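Local structure of lovastatin nonaketide synthase mokA (6AD3) at residues A[121-124]-A[128-131]; A[220-225]-A[230-235]; A[331-336]-A[387-392]. The protein catalyses the iterative assembly of the lovastatin (monacolin K) polyketide as a type I nonaketide synthase, of which this chain is the condensation domain. The protein carries 1 engineered substitution. One frame throughout, in Å; residues are numbered along the deposited sequence.

Contact 1: residues A[121-124]-A[128-131]; sequences AVLR and IFRT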
ATOM      1  N   ALA A 121      25.114  -0.852  -5.655  1.00 18.31           N
ATOM      2  CA  ALA A 121      25.100   0.387  -6.417  1.00 18.59           C
ATOM      3  C   ALA A 121      23.769   1.096  -6.286  1.00 16.24           C
ATOM      4  O   ALA A 121      23.747   2.323  -6.159  1.00 17.90           O
ATOM      5  CB  ALA A 121      25.430   0.128  -7.883  1.00 20.94           C
ATOM      6  N   VAL A 122      22.686   0.324  -6.144  1.00 17.21           N
ATOM      7  CA  VAL A 122      21.362   0.897  -5.875  1.00 16.40           C
ATOM      8  C   VAL A 122      21.359   1.550  -4.506  1.00 17.85           C
ATOM      9  O   VAL A 122      20.917   2.711  -4.369  1.00 17.11           O
ATOM     10  CB  VAL A 122      20.231  -0.160  -5.948  1.00 20.18           C
ATOM     11  CG1 VAL A 122      18.916   0.427  -5.512  1.00 17.42           C
ATOM     12  CG2 VAL A 122      20.108  -0.741  -7.347  1.00 18.38           C
ATOM     13  N   LEU A 123      21.958   0.873  -3.518  1.00 16.36           N
ATOM     14  CA  LEU A 123      22.078   1.443  -2.179  1.00 18.58           C
ATOM     15  C   LEU A 123      22.864   2.767  -2.168  1.00 18.67           C
ATOM     16  O   LEU A 123      22.512   3.699  -1.462  1.00 18.40           O
ATOM     17  CB  LEU A 123      22.700   0.431  -1.230  1.00 19.48           C
ATOM     18  CG  LEU A 123      21.895  -0.803  -0.853  1.00 16.01           C
ATOM     19  CD1 LEU A 123      22.689  -1.656   0.130  1.00 19.23           C
ATOM     20  CD2 LEU A 123      20.533  -0.482  -0.247  1.00 17.08           C
ATOM     21  N   ARG A 124      23.978   2.807  -2.892  1.00 18.08           N
ATOM     22  CA  ARG A 124      24.792   4.001  -3.007  1.00 19.61           C
ATOM     23  C   ARG A 124      24.107   5.150  -3.749  1.00 20.88           C
ATOM     24  O   ARG A 124      24.271   6.327  -3.363  1.00 18.19           O
ATOM     25  CB  ARG A 124      26.088   3.661  -3.728  1.00 25.08           C
ATOM     26  CG  ARG A 124      26.937   4.838  -4.085  1.00 33.36           C
ATOM     27  CD  ARG A 124      28.362   4.362  -4.395  1.00 50.65           C
ATOM     28  NE  ARG A 124      28.362   3.171  -5.259  1.00 56.49           N
ATOM     29  CZ  ARG A 124      28.589   1.912  -4.850  1.00 51.88           C
ATOM     30  NH1 ARG A 124      28.876   1.629  -3.575  1.00 47.53           N
ATOM     31  NH2 ARG A 124      28.528   0.928  -5.733  1.00 31.91           N
ATOM     32  N   ILE A 128      17.973   7.947   0.279  1.00 13.27           N
ATOM     33  CA  ILE A 128      16.979   7.403   1.208  1.00 12.65           C
ATOM     34  C   ILE A 128      17.381   5.984   1.663  1.00 14.28           C
ATOM     35  O   ILE A 128      16.970   5.543   2.709  1.00 14.41           O
ATOM     36  CB  ILE A 128      15.552   7.431   0.583  1.00 13.56           C
ATOM     37  CG1 ILE A 128      14.477   7.078   1.615  1.00 13.84           C
ATOM     38  CG2 ILE A 128      15.435   6.484  -0.592  1.00 14.67           C
ATOM     39  CD1 ILE A 128      14.440   8.001   2.816  1.00 15.72           C
ATOM     40  N   PHE A 129      18.307   5.347   0.930  1.00 12.64           N
ATOM     41  CA  PHE A 129      18.810   4.038   1.326  1.00 13.66           C
ATOM     42  C   PHE A 129      20.084   4.155   2.148  1.00 13.65           C
ATOM     43  O   PHE A 129      20.667   3.119   2.555  1.00 16.62           O
ATOM     44  CB  PHE A 129      19.048   3.139   0.099  1.00 12.84           C
ATOM     45  CG  PHE A 129      17.799   2.824  -0.676  1.00 12.21           C
ATOM     46  CD1 PHE A 129      16.540   2.893  -0.078  1.00 13.21           C
ATOM     47  CD2 PHE A 129      17.879   2.480  -2.018  1.00 12.70           C
ATOM     48  CE1 PHE A 129      15.396   2.606  -0.801  1.00 13.94           C
ATOM     49  CE2 PHE A 129      16.739   2.161  -2.733  1.00 13.84           C
ATOM     50  CZ  PHE A 129      15.501   2.245  -2.146  1.00 12.84           C
ATOM     51  N   ARG A 130      20.555   5.391   2.348  1.00 14.80           N
ATOM     52  CA  ARG A 130      21.640   5.675   3.296  1.00 16.78           C
ATOM     53  C   ARG A 130      21.206   6.728   4.289  1.00 15.52           C
ATOM     54  O   ARG A 130      21.969   7.667   4.678  1.00 18.91           O
ATOM     55  CB  ARG A 130      22.944   6.033   2.601  1.00 19.42           C
ATOM     56  CG  ARG A 130      22.847   6.767   1.337  1.00 23.31           C
ATOM     57  CD  ARG A 130      24.209   6.786   0.637  1.00 24.42           C
ATOM     58  NE  ARG A 130      24.081   7.434  -0.644  1.00 25.95           N
ATOM     59  CZ  ARG A 130      24.087   8.732  -0.851  1.00 27.19           C
ATOM     60  NH1 ARG A 130      23.962   9.178  -2.073  1.00 27.47           N
ATOM     61  NH2 ARG A 130      24.353   9.577   0.124  1.00 24.16           N
ATOM     62  N   THR A 131      19.964   6.584   4.720  1.00 15.52           N
ATOM     63  CA  THR A 131      19.367   7.503   5.652  1.00 15.65           C
ATOM     64  C   THR A 131      19.071   6.836   6.998  1.00 17.34           C
ATOM     65  O   THR A 131      18.483   5.753   7.075  1.00 16.12           O
ATOM     66  CB  THR A 131      18.098   8.143   5.043  1.00 15.45           C
ATOM     67  OG1 THR A 131      18.498   9.024   3.965  1.00 14.47           O
ATOM     68  CG2 THR A 131      17.341   8.965   6.070  1.00 15.59           C
TER

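Contact 2: residues A[220-225]-A[230-235]; sequences FVEASQ and VTLDKH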
ATOM      1  N   PHE A 220      13.955  -3.376  -8.334  1.00 15.87           N
ATOM      2  CA  PHE A 220      14.101  -4.512  -9.232  1.00 15.77           C
ATOM      3  C   PHE A 220      14.594  -4.009 -10.586  1.00 15.10           C
ATOM      4  O   PHE A 220      15.520  -4.553 -11.162  1.00 16.42           O
ATOM      5  CB  PHE A 220      12.771  -5.247  -9.414  1.00 17.55           C
ATOM      6  CG  PHE A 220      12.492  -6.348  -8.397  1.00 28.63           C
ATOM      7  CD1 PHE A 220      11.974  -6.046  -7.111  1.00 29.49           C
ATOM      8  CD2 PHE A 220      12.488  -7.703  -8.798  1.00 30.48           C
ATOM      9  CE1 PHE A 220      11.527  -7.077  -6.226  1.00 35.42           C
ATOM     10  CE2 PHE A 220      11.995  -8.718  -7.918  1.00 31.94           C
ATOM     11  CZ  PHE A 220      11.358  -8.393  -6.710  1.00 25.51           C
ATOM     12  N   VAL A 221      13.946  -2.984 -11.112  1.00 14.40           N
ATOM     13  CA  VAL A 221      14.294  -2.460 -12.422  1.00 16.68           C
ATOM     14  C   VAL A 221      15.726  -1.900 -12.494  1.00 17.00           C
ATOM     15  O   VAL A 221      16.446  -2.147 -13.454  1.00 17.13           O
ATOM     16  CB  VAL A 221      13.220  -1.421 -12.871  1.00 15.91           C
ATOM     17  CG1 VAL A 221      13.720  -0.581 -14.012  1.00 21.76           C
ATOM     18  CG2 VAL A 221      11.955  -2.143 -13.223  1.00 17.57           C
ATOM     19  N   GLU A 222      16.154  -1.164 -11.466  1.00 13.90           N
ATOM     20  CA  GLU A 222      17.522  -0.666 -11.425  1.00 14.75           C
ATOM     21  C   GLU A 222      18.521  -1.793 -11.301  1.00 14.78           C
ATOM     22  O   GLU A 222      19.525  -1.815 -12.019  1.00 15.95           O
ATOM     23  CB  GLU A 222      17.713   0.364 -10.317  1.00 14.31           C
ATOM     24  CG  GLU A 222      17.048   1.718 -10.622  1.00 14.73           C
ATOM     25  CD  GLU A 222      17.591   2.885  -9.776  1.00 16.89           C
ATOM     26  OE1 GLU A 222      17.157   4.010 -10.037  1.00 19.38           O
ATOM     27  OE2 GLU A 222      18.530   2.712  -8.984  1.00 17.48           O
ATOM     28  N   ALA A 223      18.223  -2.759 -10.445  1.00 15.26           N
ATOM     29  CA  ALA A 223      19.125  -3.878 -10.212  1.00 16.81           C
ATOM     30  C   ALA A 223      19.272  -4.766 -11.460  1.00 17.27           C
ATOM     31  O   ALA A 223      20.389  -5.128 -11.830  1.00 17.10           O
ATOM     32  CB  ALA A 223      18.631  -4.712  -9.044  1.00 17.16           C
ATOM     33  N   SER A 224      18.172  -4.965 -12.168  1.00 15.55           N
ATOM     34  CA  SER A 224      18.168  -5.715 -13.416  1.00 17.19           C
ATOM     35  C   SER A 224      19.046  -5.029 -14.455  1.00 18.84           C
ATOM     36  O   SER A 224      19.860  -5.691 -15.141  1.00 18.29           O
ATOM     37  CB  SER A 224      16.742  -5.827 -13.960  1.00 19.25           C
ATOM     38  OG  SER A 224      16.715  -6.519 -15.218  1.00 18.87           O
ATOM     39  N   GLN A 225      18.803  -3.738 -14.653  1.00 16.61           N
ATOM     40  CA  GLN A 225      19.561  -2.996 -15.659  1.00 15.69           C
ATOM     41  C   GLN A 225      21.040  -3.010 -15.315  1.00 17.95           C
ATOM     42  O   GLN A 225      21.881  -3.245 -16.179  1.00 19.68           O
ATOM     43  CB  GLN A 225      19.065  -1.568 -15.760  1.00 16.56           C
ATOM     44  CG  GLN A 225      17.760  -1.437 -16.482  1.00 18.09           C
ATOM     45  CD  GLN A 225      17.323  -0.031 -16.556  1.00 20.83           C
ATOM     46  OE1 GLN A 225      17.572   0.659 -17.556  1.00 22.58           O
ATOM     47  NE2 GLN A 225      16.750   0.447 -15.471  1.00 21.55           N
ATOM     48  N   VAL A 230      23.789  -2.019 -18.001  1.00 29.68           N
ATOM     49  CA  VAL A 230      23.333  -0.667 -18.335  1.00 27.12           C
ATOM     50  C   VAL A 230      23.997   0.361 -17.450  1.00 28.13           C
ATOM     51  O   VAL A 230      24.233   0.112 -16.264  1.00 25.33           O
ATOM     52  CB  VAL A 230      21.819  -0.532 -18.185  1.00 30.37           C
ATOM     53  CG1 VAL A 230      21.405   0.939 -18.309  1.00 29.16           C
ATOM     54  CG2 VAL A 230      21.131  -1.384 -19.228  1.00 31.40           C
ATOM     55  N   THR A 231      24.241   1.543 -18.012  1.00 27.06           N
ATOM     56  CA  THR A 231      24.683   2.689 -17.238  1.00 28.13           C
ATOM     57  C   THR A 231      23.468   3.566 -16.965  1.00 26.56           C
ATOM     58  O   THR A 231      22.799   4.025 -17.888  1.00 29.27           O
ATOM     59  CB  THR A 231      25.744   3.537 -17.994  1.00 31.24           C
ATOM     60  OG1 THR A 231      26.865   2.708 -18.369  1.00 28.81           O
ATOM     61  CG2 THR A 231      26.243   4.687 -17.106  1.00 32.71           C
ATOM     62  N   LEU A 232      23.060   3.626 -15.717  1.00 24.94           N
ATOM     63  CA  LEU A 232      21.915   4.432 -15.369  1.00 22.92           C
ATOM     64  C   LEU A 232      22.305   5.904 -15.521  1.00 24.79           C
ATOM     65  O   LEU A 232      23.487   6.243 -15.552  1.00 26.64           O
ATOM     66  CB  LEU A 232      21.451   4.124 -13.926  1.00 23.63           C
ATOM     67  CG  LEU A 232      21.051   2.660 -13.657  1.00 23.22           C
ATOM     68  CD1 LEU A 232      20.703   2.426 -12.183  1.00 24.34           C
ATOM     69  CD2 LEU A 232      19.876   2.267 -14.562  1.00 28.28           C
ATOM     70  N   ASP A 233      21.302   6.764 -15.624  1.00 29.11           N
ATOM     71  CA  ASP A 233      21.513   8.197 -15.625  1.00 30.11           C
ATOM     72  C   ASP A 233      22.225   8.612 -14.350  1.00 28.79           C
ATOM     73  O   ASP A 233      21.856   8.169 -13.254  1.00 25.32           O
ATOM     74  CB  ASP A 233      20.168   8.918 -15.693  1.00 31.32           C
ATOM     75  CG  ASP A 233      19.608   8.979 -17.078  1.00 42.85           C
ATOM     76  OD1 ASP A 233      20.361   8.734 -18.043  1.00 46.67           O
ATOM     77  OD2 ASP A 233      18.392   9.194 -17.200  1.00 51.52           O
ATOM     78  N   LYS A 234      23.126   9.580 -14.475  1.00 25.51           N
ATOM     79  CA  LYS A 234      23.835  10.169 -13.335  1.00 31.14           C
ATOM     80  C   LYS A 234      22.893  10.962 -12.435  1.00 26.05           C
ATOM     81  O   LYS A 234      23.096  11.042 -11.235  1.00 26.73           O
ATOM     82  CB  LYS A 234      24.934  11.111 -13.838  1.00 40.82           C
ATOM     83  CG  LYS A 234      25.965  11.457 -12.783  1.00 57.85           C
ATOM     84  CD  LYS A 234      26.578  10.193 -12.172  1.00 68.81           C
ATOM     85  CE  LYS A 234      27.878  10.489 -11.434  1.00 70.43           C
ATOM     86  NZ  LYS A 234      28.887  11.082 -12.351  1.00 76.97           N
ATOM     87  N   HIS A 235      21.896  11.592 -13.039  1.00 25.13           N
ATOM     88  CA  HIS A 235      20.929  12.386 -12.307  1.00 27.04           C
ATOM     89  C   HIS A 235      20.059  11.444 -11.491  1.00 22.95           C
ATOM     90  O   HIS A 235      19.415  10.551 -12.051  1.00 24.89           O
ATOM     91  CB  HIS A 235      20.041  13.184 -13.267  1.00 29.13           C
ATOM     92  CG  HIS A 235      18.848  13.799 -12.603  1.00 24.65           C
ATOM     93  ND1 HIS A 235      18.957  14.630 -11.508  1.00 25.77           N
ATOM     94  CD2 HIS A 235      17.516  13.628 -12.815  1.00 27.70           C
ATOM     95  CE1 HIS A 235      17.750  14.928 -11.056  1.00 26.58           C
ATOM     96  NE2 HIS A 235      16.857  14.374 -11.865  1.00 26.29           N
TER

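Contact 3: residues A[331-336]-A[387-392]; sequences YLAAYH and GEHLVA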
ATOM      1  N   TYR A 331     -13.511  -2.053 -10.834  1.00 13.96           N
ATOM      2  CA  TYR A 331     -13.235  -2.817  -9.641  1.00 13.66           C
ATOM      3  C   TYR A 331     -13.657  -1.991  -8.378  1.00 14.14           C
ATOM      4  O   TYR A 331     -14.194  -2.538  -7.409  1.00 14.27           O
ATOM      5  CB  TYR A 331     -11.756  -3.215  -9.602  1.00 14.58           C
ATOM      6  CG  TYR A 331     -11.380  -4.241 -10.622  1.00 13.89           C
ATOM      7  CD1 TYR A 331     -11.848  -5.540 -10.513  1.00 16.55           C
ATOM      8  CD2 TYR A 331     -10.504  -3.946 -11.689  1.00 15.68           C
ATOM      9  CE1 TYR A 331     -11.569  -6.483 -11.477  1.00 17.89           C
ATOM     10  CE2 TYR A 331     -10.182  -4.909 -12.638  1.00 17.29           C
ATOM     11  CZ  TYR A 331     -10.680  -6.206 -12.484  1.00 17.42           C
ATOM     12  OH  TYR A 331     -10.441  -7.209 -13.419  1.00 15.69           O
ATOM     13  N   LEU A 332     -13.391  -0.681  -8.409  1.00 14.13           N
ATOM     14  CA  LEU A 332     -13.682   0.195  -7.265  1.00 13.07           C
ATOM     15  C   LEU A 332     -15.198   0.331  -7.096  1.00 16.01           C
ATOM     16  O   LEU A 332     -15.729   0.195  -6.007  1.00 14.95           O
ATOM     17  CB  LEU A 332     -13.057   1.562  -7.496  1.00 14.97           C
ATOM     18  CG  LEU A 332     -13.511   2.629  -6.477  1.00 14.18           C
ATOM     19  CD1 LEU A 332     -13.116   2.259  -5.062  1.00 14.66           C
ATOM     20  CD2 LEU A 332     -12.926   3.969  -6.849  1.00 16.17           C
ATOM     21  N   ALA A 333     -15.891   0.541  -8.207  1.00 15.85           N
ATOM     22  CA  ALA A 333     -17.322   0.657  -8.165  1.00 14.66           C
ATOM     23  C   ALA A 333     -17.985  -0.603  -7.627  1.00 14.37           C
ATOM     24  O   ALA A 333     -18.907  -0.516  -6.848  1.00 14.27           O
ATOM     25  CB  ALA A 333     -17.884   1.030  -9.561  1.00 16.00           C
ATOM     26  N   ALA A 334     -17.514  -1.772  -8.062  1.00 14.18           N
ATOM     27  CA  ALA A 334     -18.053  -3.013  -7.629  1.00 16.10           C
ATOM     28  C   ALA A 334     -17.751  -3.260  -6.128  1.00 15.82           C
ATOM     29  O   ALA A 334     -18.584  -3.777  -5.383  1.00 14.98           O
ATOM     30  CB  ALA A 334     -17.510  -4.136  -8.505  1.00 17.82           C
ATOM     31  N   TYR A 335     -16.576  -2.838  -5.687  1.00 14.06           N
ATOM     32  CA  TYR A 335     -16.194  -2.935  -4.281  1.00 14.22           C
ATOM     33  C   TYR A 335     -17.124  -2.085  -3.430  1.00 14.40           C
ATOM     34  O   TYR A 335     -17.635  -2.548  -2.401  1.00 15.27           O
ATOM     35  CB  TYR A 335     -14.745  -2.488  -4.127  1.00 14.74           C
ATOM     36  CG  TYR A 335     -14.206  -2.445  -2.730  1.00 13.22           C
ATOM     37  CD1 TYR A 335     -14.125  -3.581  -1.975  1.00 13.49           C
ATOM     38  CD2 TYR A 335     -13.454  -1.365  -2.328  1.00 14.22           C
ATOM     39  CE1 TYR A 335     -13.443  -3.580  -0.760  1.00 13.52           C
ATOM     40  CE2 TYR A 335     -12.771  -1.358  -1.120  1.00 13.64           C
ATOM     41  CZ  TYR A 335     -12.797  -2.458  -0.335  1.00 15.49           C
ATOM     42  OH  TYR A 335     -12.092  -2.452   0.874  1.00 14.76           O
ATOM     43  N   HIS A 336     -17.374  -0.851  -3.876  1.00 13.49           N
ATOM     44  CA  HIS A 336     -18.301   0.018  -3.186  1.00 14.62           C
ATOM     45  C   HIS A 336     -19.681  -0.617  -3.086  1.00 15.45           C
ATOM     46  O   HIS A 336     -20.300  -0.605  -2.010  1.00 15.86           O
ATOM     47  CB  HIS A 336     -18.404   1.366  -3.894  1.00 15.02           C
ATOM     48  CG  HIS A 336     -19.553   2.187  -3.430  1.00 16.05           C
ATOM     49  ND1 HIS A 336     -20.747   2.247  -4.124  1.00 18.44           N
ATOM     50  CD2 HIS A 336     -19.769   2.812  -2.251  1.00 18.05           C
ATOM     51  CE1 HIS A 336     -21.632   2.919  -3.412  1.00 16.69           C
ATOM     52  NE2 HIS A 336     -21.070   3.270  -2.267  1.00 17.64           N
ATOM     53  N   GLY A 387     -23.831   0.305 -14.795  1.00 21.29           N
ATOM     54  CA  GLY A 387     -23.222   1.150 -15.802  1.00 20.27           C
ATOM     55  C   GLY A 387     -23.233   2.610 -15.410  1.00 21.66           C
ATOM     56  O   GLY A 387     -22.260   3.332 -15.649  1.00 22.28           O
ATOM     57  N   GLU A 388     -24.373   3.079 -14.916  1.00 20.90           N
ATOM     58  CA  GLU A 388     -24.504   4.451 -14.428  1.00 23.33           C
ATOM     59  C   GLU A 388     -23.564   4.726 -13.249  1.00 20.79           C
ATOM     60  O   GLU A 388     -22.941   5.775 -13.172  1.00 22.00           O
ATOM     61  CB  GLU A 388     -25.959   4.732 -14.026  1.00 24.49           C
ATOM     62  CG  GLU A 388     -26.909   4.620 -15.214  1.00 29.67           C
ATOM     63  CD  GLU A 388     -28.388   4.727 -14.838  1.00 31.57           C
ATOM     64  OE1 GLU A 388     -28.782   4.316 -13.742  1.00 32.03           O
ATOM     65  OE2 GLU A 388     -29.176   5.075 -15.735  1.00 44.69           O
ATOM     66  N   HIS A 389     -23.453   3.752 -12.366  1.00 22.41           N
ATOM     67  CA  HIS A 389     -22.613   3.888 -11.179  1.00 19.68           C
ATOM     68  C   HIS A 389     -21.147   3.892 -11.573  1.00 19.07           C
ATOM     69  O   HIS A 389     -20.326   4.559 -10.936  1.00 19.43           O
ATOM     70  CB  HIS A 389     -22.894   2.750 -10.252  1.00 22.38           C
ATOM     71  CG  HIS A 389     -22.221   2.869  -8.924  1.00 20.71           C
ATOM     72  ND1 HIS A 389     -22.365   3.977  -8.116  1.00 23.57           N
ATOM     73  CD2 HIS A 389     -21.529   1.962  -8.203  1.00 21.38           C
ATOM     74  CE1 HIS A 389     -21.829   3.724  -6.933  1.00 28.39           C
ATOM     75  NE2 HIS A 389     -21.269   2.525  -6.980  1.00 21.98           N
ATOM     76  N   LEU A 390     -20.818   3.126 -12.605  1.00 20.75           N
ATOM     77  CA  LEU A 390     -19.459   3.092 -13.126  1.00 20.40           C
ATOM     78  C   LEU A 390     -19.056   4.450 -13.657  1.00 20.76           C
ATOM     79  O   LEU A 390     -17.959   4.974 -13.371  1.00 21.37           O
ATOM     80  CB  LEU A 390     -19.360   2.043 -14.239  1.00 23.88           C
ATOM     81  CG  LEU A 390     -18.034   1.948 -14.973  1.00 21.91           C
ATOM     82  CD1 LEU A 390     -16.869   1.668 -14.034  1.00 24.34           C
ATOM     83  CD2 LEU A 390     -18.105   0.870 -16.040  1.00 24.56           C
ATOM     84  N   VAL A 391     -19.939   5.070 -14.427  1.00 20.48           N
ATOM     85  CA  VAL A 391     -19.613   6.361 -14.977  1.00 20.25           C
ATOM     86  C   VAL A 391     -19.490   7.379 -13.855  1.00 20.66           C
ATOM     87  O   VAL A 391     -18.582   8.217 -13.854  1.00 21.74           O
ATOM     88  CB  VAL A 391     -20.678   6.781 -16.019  1.00 25.32           C
ATOM     89  CG1 VAL A 391     -20.578   8.272 -16.342  1.00 26.79           C
ATOM     90  CG2 VAL A 391     -20.495   5.950 -17.283  1.00 25.94           C
ATOM     91  N   ALA A 392     -20.390   7.315 -12.883  1.00 22.08           N
ATOM     92  CA  ALA A 392     -20.341   8.284 -11.770  1.00 24.57           C
ATOM     93  C   ALA A 392     -19.080   8.073 -10.934  1.00 25.12           C
ATOM     94  O   ALA A 392     -18.457   9.023 -10.469  1.00 21.10           O
ATOM     95  CB  ALA A 392     -21.574   8.181 -10.903  1.00 26.09           C
TER

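Contact 1: residues A[121-124]-A[128-131]
Arg130 reaches across to the backbone carbonyl of Arg124, and Phe129 packs on Val122 and Leu123. Together they hold the loop 128-131 against the end of helix 112-125. The first torsion of Arg130 is twisted off a staggered position (chi1 34°). From there the chain runs extended from CG to NE and carries the guanidinium side-on to Arg124 O. Arg130 NE donates to Arg124 O over 2.9 Å, with an N-H...O angle of 154°. Arg130 NH1 donates to the same Arg124 O at 3.1 Å and is more bent, at 140°. The oxygen lies close to the guanidinium plane. From the carbonyl's side the two donors differ: NH1 sits nearly along the C=O axis, while NE stands above the carbonyl plane. The CB of Arg124 points away, and its backbone O makes the bonds.

Phe129 fills the apolar half. Its CG is anti to the carbonyl carbon, which turns the ring toward the helix. One ring edge meets the backbone: Phe129 CD2 is 3.8 Å from Val122 O, near the ring plane. The next atom along, Phe129 CE2, packs on Val122 CG1 at 3.9 Å. Leu123 comes in at the base of the ring, with Leu123 CD2 3.9 Å from Phe129 CB. Leu188 of strand 188-195 and Ile219 of helix 213-227 also pack on Phe129.

The remaining nitrogen, Arg130 NH2, binds Phe150 O on strand 145-150. One guanidinium therefore ties a carbonyl at the helix end to a strand. Helix C-terminal carbonyls tend to carry partial negative charge, so a cationic partner there is probably favourable. Polar grip and buried ring together hold the short 3-10 connection between helix 112-125 and strand 131-135 against the helix end.

Contact 2: residues A[220-225]-A[230-235]
Glu222 meets Leu232 with the length of its side chain, not with its tip alone. Its chain is extended beyond CG and crosses the leucine at about a right angle. Leu232 CD1 lies 4.1 Å from Glu222 CB and 3.9 Å from Glu222 OE2. The carboxylate itself is engaged elsewhere: OE2 forms a salt bridge with Arg125 NE at the end of helix 112-125. Arg125 NH1 also binds Asp233 O, so this arginine joins both segments.

Gln225, one turn further on, carries the rest of the contact. Its CG is anti to the carbonyl carbon (chi1 -75°), and the extended chain lays the amide back along the helix. There Gln225 NE2 donates to Val221 O over a long 3.3 Å. That oxygen also takes the helical bond from Gln225 N, and the two donors approach it from opposite faces of its plane. The amide is steadied in this way beside two apolar side chains. Leu232 CD2 touches Gln225 NE2 at 3.7 Å, and Val230 CG1 lies 3.9 Å from Gln225 OE1. Nearer the backbone, Gln225 CB packs on Val230 CB at 3.8 Å.

Past the side chain, the backbone closes the turn. Val230 N donates to Gln225 O at 2.9 Å (156°), from above the carbonyl plane.

The loop after helix 213-227 is thus folded back on the helix by one backbone bond and two apolar residues. The methyls of Leu232 rest on polar chains whose own hydrogen bonds hold them in place. The salt bridge with Arg125 probably stabilises the charge of the buried Glu222.

Contact 3: residues A[331-336]-A[387-392]
His336 and His389 join helix 327-343 to helix 386-401 through a hydrogen bond between their rings. The atoms are His336 ND1 and His389 NE2, 2.9 Å apart. The bond is bent, and either ring could be the donor. His389 CG is anti to the backbone N (chi1 -173°), which carries the ring across to the other helix.

As rings, the two meet rim to rim, with planes at 43° and neither over the face of the other. A carbon contact runs beside the polar one: His336 CE1 is 3.6 Å from His389 CE1. Phe377 stacks on His336, and Phe348 and Phe380 also meet its ring.

The apolar part is small and rests on Ala333. Ala333 CB lies 4.0 Å from His389 CD2 and 4.4 Å from Leu390 CA. Ala333 O comes near the edge of the His389 ring, with Ala333 O 3.9 Å from His389 NE2. The short alanine faces Leu390 where the backbones are nearest, with Ala333 CA 5.9 Å from Leu390 CA. The helix axes here are 9.3 Å apart and cross at 116°.

This is helix-helix packing in the C-terminal half of the condensation domain, where helix 327-343 also lies on strand 435-440 of the mixed sheet. A bond of this kind needs one ring nitrogen to give a proton and the other to accept it. The two rings are therefore unlikely both to be cationic.

How the contacts relate
Contacts 1 and 2 are neighbours, with centres 13 Å apart. They touch where Val122 CG2 packs on Glu222 CB at 4.0 Å, so helices 112-125 and 213-227 lie against each other. Contact 3 is remote: its centre is 41 Å from that of contact 1 and 39 Å from that of contact 2. Condensation domains are built from two chloramphenicol acetyltransferase-like halves, and contacts 1 and 2 fall in the N-terminal half, contact 3 in the C-terminal one. The segment matching the family's HHxxxDG motif, with arginine for the second histidine in this chain, runs from the end of strand 199-206 into helix 213-227. Contact 2 lies further along that helix; Phe129 of contact 1 packs near its start.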